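Local coordinates for probable chemoreceptor (Methyl-accepting chemotaxis) transmembrane protein (Rhizobium meliloti, PDB 6D8V) that probably senses quaternary ammonium compounds such as 1,1-dimethyl-prolinium through its sensory domain and so steers bacterial chemotaxis, at residues A54-K59 and F99-W103; K133-T137 and D256-W261. One frame throughout, in Å; residues are numbered along the deposited sequence.

Contact 1 of 2, residues A54-K59 and F99-W103; sequences AINLLK and FTPYW. With PBE (1,1-dimethyl-prolinium), chain C.
Trp103 NE1 gives its hydrogen to the backbone oxygen Ile55 O, with 3.1 Å between the two atoms. The N-H...O angle is 156°. The indole nitrogen stands above the carbonyl plane, and the oxygen is tilted slightly from the ring plane. This bond uses the indole N-H and ties the strand residue to the helix backbone.

Lys59 covers one face of the same indole. Its CG lies anti to the backbone N (chi1 -171°), and the extended chain beyond lays the methylenes obliquely over the ring. Lys59 CD makes a CH-pi contact, 3.5 Å from the centroid of the Trp103 six-membered ring and almost on the ring normal. Lys59 CB sits nearer the pyrrole side, close to NE1 and CE2. Bond and face contact together probably limit how far the indole can turn.

The apolar part centres on Ile55, whose three carbons beyond CB go to three residues. CG1 packs on Pro101 CB at 3.6 Å. CD1 meets the edge of the Phe99 ring in its plane, 3.4 Å from Phe99 CE1. CG2 turns to Trp103 and lies 4.0 Å from Trp103 CZ2. Pro101 CD covers a face of Phe99. Leu58 CD1 reaches Pro101 CB from the helix at 4.1 Å.

The side chain of Tyr102 leaves the backbone away from the helix, and its ring lines the ligand pocket. Carbon CE of 1,1-dimethyl-prolinium lies over the centre of its ring, as in aromatic recognition of a quaternary ammonium.

The contact lies in the first PDC sensor domain, of the Cache clan. Helix 51-58 packs on strand 101-105, their short segments 25° from parallel. Strands 70-75 and 111-115 pair with that strand, and Ile55 also touches Leu113. Ala54, which also touches Phe99, and Leu57, on the side turned from the strand, both meet the long helix 2-45.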
ATOM      1  N   ALA A  54     -18.591  -5.666 -14.298  1.00106.47           N
ATOM      2  CA  ALA A  54     -17.252  -5.590 -13.725  1.00102.65           C
ATOM      3  C   ALA A  54     -17.154  -4.437 -12.734  1.00109.86           C
ATOM      4  O   ALA A  54     -16.543  -4.575 -11.668  1.00107.57           O
ATOM      5  CB  ALA A  54     -16.204  -5.446 -14.830  1.00105.95           C
ATOM      6  N   ILE A  55     -17.775  -3.297 -13.053  1.00108.40           N
ATOM      7  CA  ILE A  55     -17.806  -2.180 -12.113  1.00107.20           C
ATOM      8  C   ILE A  55     -18.604  -2.549 -10.866  1.00101.26           C
ATOM      9  O   ILE A  55     -18.146  -2.325  -9.739  1.00102.44           O
ATOM     10  CB  ILE A  55     -18.360  -0.911 -12.788  1.00122.31           C
ATOM     11  CG1 ILE A  55     -17.325  -0.314 -13.749  1.00124.17           C
ATOM     12  CG2 ILE A  55     -18.744   0.126 -11.744  1.00106.03           C
ATOM     13  CD1 ILE A  55     -17.686  -0.431 -15.212  1.00130.33           C
ATOM     14  N   ASN A  56     -19.805  -3.111 -11.038  1.00 95.32           N
ATOM     15  CA  ASN A  56     -20.578  -3.581  -9.890  1.00 94.75           C
ATOM     16  C   ASN A  56     -19.720  -4.437  -8.964  1.00100.96           C
ATOM     17  O   ASN A  56     -19.590  -4.143  -7.770  1.00 99.06           O
ATOM     18  CB  ASN A  56     -21.805  -4.367 -10.362  1.00102.52           C
ATOM     19  CG  ASN A  56     -22.706  -4.807  -9.209  1.00 99.67           C
ATOM     20  OD1 ASN A  56     -22.690  -4.217  -8.129  1.00 98.39           O
ATOM     21  ND2 ASN A  56     -23.500  -5.848  -9.442  1.00102.96           N
ATOM     22  N   LEU A  57     -19.110  -5.496  -9.506  1.00 98.78           N
ATOM     23  CA  LEU A  57     -18.363  -6.428  -8.668  1.00 99.69           C
ATOM     24  C   LEU A  57     -17.182  -5.750  -7.983  1.00 97.07           C
ATOM     25  O   LEU A  57     -16.847  -6.083  -6.841  1.00102.47           O
ATOM     26  CB  LEU A  57     -17.876  -7.614  -9.498  1.00 87.66           C
ATOM     27  CG  LEU A  57     -18.944  -8.424 -10.217  1.00 92.51           C
ATOM     28  CD1 LEU A  57     -18.310  -9.552 -11.020  1.00 93.61           C
ATOM     29  CD2 LEU A  57     -19.966  -8.960  -9.224  1.00 93.16           C
ATOM     30  N   LEU A  58     -16.525  -4.811  -8.668  1.00 92.64           N
ATOM     31  CA  LEU A  58     -15.327  -4.189  -8.118  1.00 91.52           C
ATOM     32  C   LEU A  58     -15.594  -3.472  -6.800  1.00 90.88           C
ATOM     33  O   LEU A  58     -14.663  -3.267  -6.016  1.00 83.92           O
ATOM     34  CB  LEU A  58     -14.741  -3.209  -9.133  1.00105.16           C
ATOM     35  CG  LEU A  58     -13.257  -3.353  -9.479  1.00104.22           C
ATOM     36  CD1 LEU A  58     -12.817  -2.230 -10.410  1.00 97.64           C
ATOM     37  CD2 LEU A  58     -12.409  -3.371  -8.227  1.00 91.11           C
ATOM     38  N   LYS A  59     -16.838  -3.084  -6.535  1.00 99.46           N
ATOM     39  CA  LYS A  59     -17.142  -2.372  -5.302  1.00 91.63           C
ATOM     40  C   LYS A  59     -17.149  -3.290  -4.086  1.00 95.12           C
ATOM     41  O   LYS A  59     -17.069  -2.801  -2.952  1.00 80.48           O
ATOM     42  CB  LYS A  59     -18.489  -1.655  -5.438  1.00 94.44           C
ATOM     43  CG  LYS A  59     -18.818  -0.694  -4.310  1.00 84.22           C
ATOM     44  CD  LYS A  59     -20.046   0.141  -4.650  1.00 93.45           C
ATOM     45  CE  LYS A  59     -20.476   1.014  -3.482  1.00 95.43           C
ATOM     46  NZ  LYS A  59     -21.629   1.881  -3.844  1.00102.86           N
ATOM     47  N   PHE A  99     -10.744   1.471 -20.347  1.00130.10           N
ATOM     48  CA  PHE A  99     -11.581   0.966 -19.261  1.00119.13           C
ATOM     49  C   PHE A  99     -10.807   1.054 -17.952  1.00110.09           C
ATOM     50  O   PHE A  99      -9.914   0.248 -17.688  1.00108.41           O
ATOM     51  CB  PHE A  99     -12.023  -0.463 -19.552  1.00114.87           C
ATOM     52  CG  PHE A  99     -12.970  -1.024 -18.529  1.00116.33           C
ATOM     53  CD1 PHE A  99     -14.044  -0.271 -18.077  1.00111.88           C
ATOM     54  CD2 PHE A  99     -12.792  -2.304 -18.026  1.00108.17           C
ATOM     55  CE1 PHE A  99     -14.920  -0.781 -17.137  1.00112.07           C
ATOM     56  CE2 PHE A  99     -13.665  -2.819 -17.086  1.00104.23           C
ATOM     57  CZ  PHE A  99     -14.732  -2.058 -16.640  1.00112.38           C
ATOM     58  N   THR A 100     -11.156   2.034 -17.120  1.00104.02           N
ATOM     59  CA  THR A 100     -10.440   2.310 -15.873  1.00102.38           C
ATOM     60  C   THR A 100     -11.435   2.660 -14.773  1.00104.97           C
ATOM     61  O   THR A 100     -11.581   3.825 -14.387  1.00113.77           O
ATOM     62  CB  THR A 100      -9.421   3.438 -16.067  1.00112.27           C
ATOM     63  OG1 THR A 100     -10.033   4.522 -16.780  1.00112.10           O
ATOM     64  CG2 THR A 100      -8.217   2.949 -16.857  1.00104.96           C
ATOM     65  N   PRO A 101     -12.137   1.668 -14.239  1.00107.36           N
ATOM     66  CA  PRO A 101     -13.035   1.922 -13.107  1.00107.26           C
ATOM     67  C   PRO A 101     -12.264   2.062 -11.808  1.00107.77           C
ATOM     68  O   PRO A 101     -11.218   1.440 -11.605  1.00 97.72           O
ATOM     69  CB  PRO A 101     -13.930   0.673 -13.067  1.00 92.40           C
ATOM     70  CG  PRO A 101     -13.531  -0.172 -14.246  1.00 97.09           C
ATOM     71  CD  PRO A 101     -12.163   0.258 -14.655  1.00109.17           C
ATOM     72  N   TYR A 102     -12.810   2.874 -10.902  1.00102.35           N
ATOM     73  CA  TYR A 102     -12.121   3.126  -9.639  1.00 97.84           C
ATOM     74  C   TYR A 102     -13.135   3.501  -8.565  1.00 94.46           C
ATOM     75  O   TYR A 102     -13.700   4.597  -8.602  1.00105.24           O
ATOM     76  CB  TYR A 102     -11.082   4.224  -9.810  1.00105.88           C
ATOM     77  CG  TYR A 102     -10.298   4.514  -8.552  1.00 94.62           C
ATOM     78  CD1 TYR A 102     -10.074   3.521  -7.605  1.00 84.15           C
ATOM     79  CD2 TYR A 102      -9.776   5.780  -8.315  1.00 87.55           C
ATOM     80  CE1 TYR A 102      -9.357   3.786  -6.457  1.00 89.28           C
ATOM     81  CE2 TYR A 102      -9.060   6.051  -7.170  1.00 88.06           C
ATOM     82  CZ  TYR A 102      -8.852   5.055  -6.243  1.00 86.81           C
ATOM     83  OH  TYR A 102      -8.133   5.330  -5.101  1.00 83.58           O
ATOM     84  N   TRP A 103     -13.338   2.605  -7.605  1.00 90.36           N
ATOM     85  CA  TRP A 103     -14.080   2.922  -6.392  1.00 94.38           C
ATOM     86  C   TRP A 103     -13.110   3.405  -5.323  1.00 71.15           C
ATOM     87  O   TRP A 103     -12.090   2.761  -5.070  1.00 70.07           O
ATOM     88  CB  TRP A 103     -14.854   1.703  -5.887  1.00 90.23           C
ATOM     89  CG  TRP A 103     -15.998   1.292  -6.764  1.00 97.12           C
ATOM     90  CD1 TRP A 103     -16.009   0.277  -7.675  1.00 97.20           C
ATOM     91  CD2 TRP A 103     -17.303   1.885  -6.807  1.00106.25           C
ATOM     92  NE1 TRP A 103     -17.239   0.200  -8.282  1.00108.24           N
ATOM     93  CE2 TRP A 103     -18.050   1.177  -7.768  1.00110.66           C
ATOM     94  CE3 TRP A 103     -17.910   2.947  -6.127  1.00100.60           C
ATOM     95  CZ2 TRP A 103     -19.373   1.495  -8.066  1.00105.61           C
ATOM     96  CZ3 TRP A 103     -19.221   3.260  -6.424  1.00 89.90           C
ATOM     97  CH2 TRP A 103     -19.939   2.537  -7.385  1.00 98.96           C
TER
HETATM   98  N   PBE C 402      -5.401   4.374  -8.565  1.00102.12           N
HETATM   99  CD  PBE C 402      -4.867   3.204  -8.800  1.00 91.91           C
HETATM  100  CA  PBE C 402      -4.252   5.304  -8.919  1.00106.11           C
HETATM  101  CB  PBE C 402      -3.719   4.655 -10.259  1.00111.80           C
HETATM  102  CG  PBE C 402      -3.932   3.418 -10.128  1.00 95.38           C
HETATM  103  CE  PBE C 402      -6.577   4.573  -9.438  1.00110.08           C
HETATM  104  CF  PBE C 402      -5.764   4.502  -7.140  1.00 91.79           C
HETATM  105  C   PBE C 402      -4.579   6.700  -9.094  1.00 93.14           C
HETATM  106  O   PBE C 402      -3.768   7.451  -9.704  1.00 98.64           O
HETATM  107  OXT PBE C 402      -5.643   7.186  -8.627  1.00 97.76           O

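Contact 2 of 2, residues K133-T137 and D256-W261; sequences KGAIT and DVNAQW
Ile136 and Val257 make the main apolar contact, with Ile136 CG2 3.5 Å from Val257 CG2. The two side chains meet obliquely, and Val257 CB also lies against Ile136 CB. Ile136 CG2 touches Ala259 CB as well, at 3.7 Å. The other branch has CG1 anti to the backbone N (chi1 -171°), and its end, Ile136 CD1, lies 3.7 Å from Trp261 CZ2, at an oblique approach to the indole. An alanine in place of Val257 would probably leave Ile136 CG2 without its nearest methyl partner and open a gap beside it.

Backbone atoms add a smaller share. Gly134 O lies 3.7 Å from Val257 CA, and the carbonyl carbon of Ala135 packs near Val257 CB.

The polar end of the indole is held outside the two segments: Trp261 NE1 is hydrogen-bonded to Gln197 OE1.

Strand 135-136 pairs with strand 149-160, through a backbone bond of Ala135 with Ala155. Strand 259-268 pairs with strand 243-254. Ile136 and Val257 both touch Ile154, and Ile136 and Trp261 both touch Leu254. Helix 123-131 meets Ala135. The contact thus joins short strand 135-136 of one sheet to the start of strand 259-268, an inner strand of the other.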
ATOM      1  N   LYS A 133       3.239 -11.687 -10.949  1.00 79.46           N
ATOM      2  CA  LYS A 133       2.862 -12.001  -9.585  1.00 77.89           C
ATOM      3  C   LYS A 133       2.376 -10.732  -8.896  1.00 87.29           C
ATOM      4  O   LYS A 133       2.685  -9.613  -9.319  1.00 92.52           O
ATOM      5  CB  LYS A 133       4.040 -12.619  -8.818  1.00 79.38           C
ATOM      6  CG  LYS A 133       4.676 -13.824  -9.508  1.00 96.74           C
ATOM      7  CD  LYS A 133       5.818 -14.413  -8.680  1.00109.99           C
ATOM      8  CE  LYS A 133       6.499 -15.591  -9.382  1.00122.24           C
ATOM      9  NZ  LYS A 133       7.660 -16.124  -8.599  1.00127.39           N
ATOM     10  N   GLY A 134       1.599 -10.912  -7.832  1.00 90.54           N
ATOM     11  CA  GLY A 134       1.120  -9.781  -7.066  1.00 69.56           C
ATOM     12  C   GLY A 134       2.256  -8.922  -6.556  1.00 81.22           C
ATOM     13  O   GLY A 134       3.337  -9.441  -6.250  1.00 75.13           O
ATOM     14  N   ALA A 135       2.015  -7.612  -6.450  1.00 78.72           N
ATOM     15  CA  ALA A 135       3.055  -6.668  -6.076  1.00 70.35           C
ATOM     16  C   ALA A 135       2.444  -5.533  -5.268  1.00 76.87           C
ATOM     17  O   ALA A 135       1.220  -5.381  -5.195  1.00 65.27           O
ATOM     18  CB  ALA A 135       3.785  -6.135  -7.313  1.00 65.77           C
ATOM     19  N   ILE A 136       3.325  -4.727  -4.668  1.00 61.96           N
ATOM     20  CA  ILE A 136       2.942  -3.583  -3.847  1.00 68.99           C
ATOM     21  C   ILE A 136       3.858  -2.401  -4.173  1.00 71.99           C
ATOM     22  O   ILE A 136       5.066  -2.567  -4.364  1.00 76.11           O
ATOM     23  CB  ILE A 136       2.987  -3.943  -2.346  1.00 73.89           C
ATOM     24  CG1 ILE A 136       2.376  -2.818  -1.503  1.00 80.79           C
ATOM     25  CG2 ILE A 136       4.408  -4.271  -1.895  1.00 52.06           C
ATOM     26  CD1 ILE A 136       2.104  -3.216  -0.060  1.00 65.11           C
ATOM     27  N   THR A 137       3.282  -1.207  -4.235  1.00 73.62           N
ATOM     28  CA  THR A 137       3.975  -0.045  -4.774  1.00 75.30           C
ATOM     29  C   THR A 137       4.652   0.777  -3.683  1.00 65.34           C
ATOM     30  O   THR A 137       4.274   0.756  -2.511  1.00 68.92           O
ATOM     31  CB  THR A 137       3.009   0.867  -5.540  1.00 72.45           C
ATOM     32  OG1 THR A 137       2.127   1.520  -4.614  1.00 74.90           O
ATOM     33  CG2 THR A 137       2.193   0.072  -6.542  1.00 67.74           C
ATOM     34  N   ASP A 256       2.345 -11.378   0.573  1.00 63.78           N
ATOM     35  CA  ASP A 256       2.261 -12.001  -0.728  1.00 65.27           C
ATOM     36  C   ASP A 256       2.812 -11.241  -1.853  1.00 59.21           C
ATOM     37  O   ASP A 256       2.853 -11.713  -2.914  1.00 69.86           O
ATOM     38  CB  ASP A 256       0.845 -12.338  -1.035  1.00 94.67           C
ATOM     39  CG  ASP A 256       0.281 -13.350  -0.122  1.00114.22           C
ATOM     40  OD1 ASP A 256       0.967 -14.318   0.129  1.00110.13           O
ATOM     41  OD2 ASP A 256      -0.856 -13.216   0.336  1.00128.22           O
ATOM     42  N   VAL A 257       3.240 -10.038  -1.582  1.00 70.71           N
ATOM     43  CA  VAL A 257       3.525  -9.011  -2.545  1.00 69.37           C
ATOM     44  C   VAL A 257       4.972  -8.788  -2.683  1.00 79.24           C
ATOM     45  O   VAL A 257       5.426  -7.859  -3.208  1.00 97.71           O
ATOM     46  CB  VAL A 257       2.928  -7.745  -2.098  1.00 75.73           C
ATOM     47  CG1 VAL A 257       1.476  -7.917  -2.034  1.00 64.76           C
ATOM     48  CG2 VAL A 257       3.376  -7.454  -0.727  1.00 68.49           C
ATOM     49  N   ASN A 258       5.720  -9.675  -2.161  1.00 69.55           N
ATOM     50  CA  ASN A 258       7.161  -9.665  -2.404  1.00 73.74           C
ATOM     51  C   ASN A 258       7.777  -8.306  -2.056  1.00 87.11           C
ATOM     52  O   ASN A 258       8.185  -7.522  -2.918  1.00 87.08           O
ATOM     53  CB  ASN A 258       7.462 -10.043  -3.856  1.00 76.48           C
ATOM     54  CG  ASN A 258       8.949 -10.191  -4.121  1.00 85.29           C
ATOM     55  OD1 ASN A 258       9.693 -10.729  -3.298  1.00 89.86           O
ATOM     56  ND2 ASN A 258       9.394  -9.696  -5.272  1.00 90.02           N
ATOM     57  N   ALA A 259       7.840  -8.056  -0.751  1.00 78.01           N
ATOM     58  CA  ALA A 259       8.407  -6.816  -0.241  1.00 69.02           C
ATOM     59  C   ALA A 259       8.485  -6.904   1.274  1.00 66.18           C
ATOM     60  O   ALA A 259       7.858  -7.762   1.897  1.00 67.43           O
ATOM     61  CB  ALA A 259       7.586  -5.593  -0.658  1.00 59.46           C
ATOM     62  N   GLN A 260       9.270  -6.007   1.859  1.00 68.36           N
ATOM     63  CA  GLN A 260       9.338  -5.868   3.301  1.00 64.36           C
ATOM     64  C   GLN A 260       9.250  -4.392   3.666  1.00 65.96           C
ATOM     65  O   GLN A 260       9.562  -3.509   2.864  1.00 58.21           O
ATOM     66  CB  GLN A 260      10.621  -6.472   3.863  1.00 62.52           C
ATOM     67  CG  GLN A 260      11.886  -5.893   3.277  1.00 79.01           C
ATOM     68  CD  GLN A 260      13.114  -6.370   4.009  1.00 88.09           C
ATOM     69  OE1 GLN A 260      13.034  -7.263   4.850  1.00 97.64           O
ATOM     70  NE2 GLN A 260      14.259  -5.772   3.703  1.00 89.18           N
ATOM     71  N   TRP A 261       8.814  -4.139   4.894  1.00 60.90           N
ATOM     72  CA  TRP A 261       8.746  -2.797   5.446  1.00 60.64           C
ATOM     73  C   TRP A 261       9.553  -2.718   6.736  1.00 59.71           C
ATOM     74  O   TRP A 261       9.876  -3.733   7.359  1.00 72.99           O
ATOM     75  CB  TRP A 261       7.305  -2.382   5.731  1.00 62.78           C
ATOM     76  CG  TRP A 261       6.509  -2.076   4.505  1.00 64.17           C
ATOM     77  CD1 TRP A 261       6.954  -2.044   3.216  1.00 65.87           C
ATOM     78  CD2 TRP A 261       5.117  -1.751   4.457  1.00 62.12           C
ATOM     79  NE1 TRP A 261       5.921  -1.717   2.366  1.00 58.57           N
ATOM     80  CE2 TRP A 261       4.784  -1.536   3.105  1.00 54.43           C
ATOM     81  CE3 TRP A 261       4.119  -1.628   5.429  1.00 63.22           C
ATOM     82  CZ2 TRP A 261       3.497  -1.205   2.700  1.00 49.07           C
ATOM     83  CZ3 TRP A 261       2.839  -1.298   5.026  1.00 52.28           C
ATOM     84  CH2 TRP A 261       2.541  -1.085   3.673  1.00 52.18           C
TER

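Contact 1 comes first along the chain and closes before contact 2 opens. Their centres are about 23 Å apart and their nearest atoms about 11 Å, so they do not touch. Both reach the seven-stranded antiparallel sheet. Contact 1 does so through strand 101-105, contact 2 through strand 135-136. Contact 2 also joins this sheet to the four-stranded one that contains strand 259-268. Contact 1 includes a residue of the ligand pocket, whereas the side chain of Ile136 in contact 2 is about 12 Å from the bound 1,1-dimethyl-prolinium. The ligand-binding sheet is thus packed against a helix in one place and against the second sheet in another.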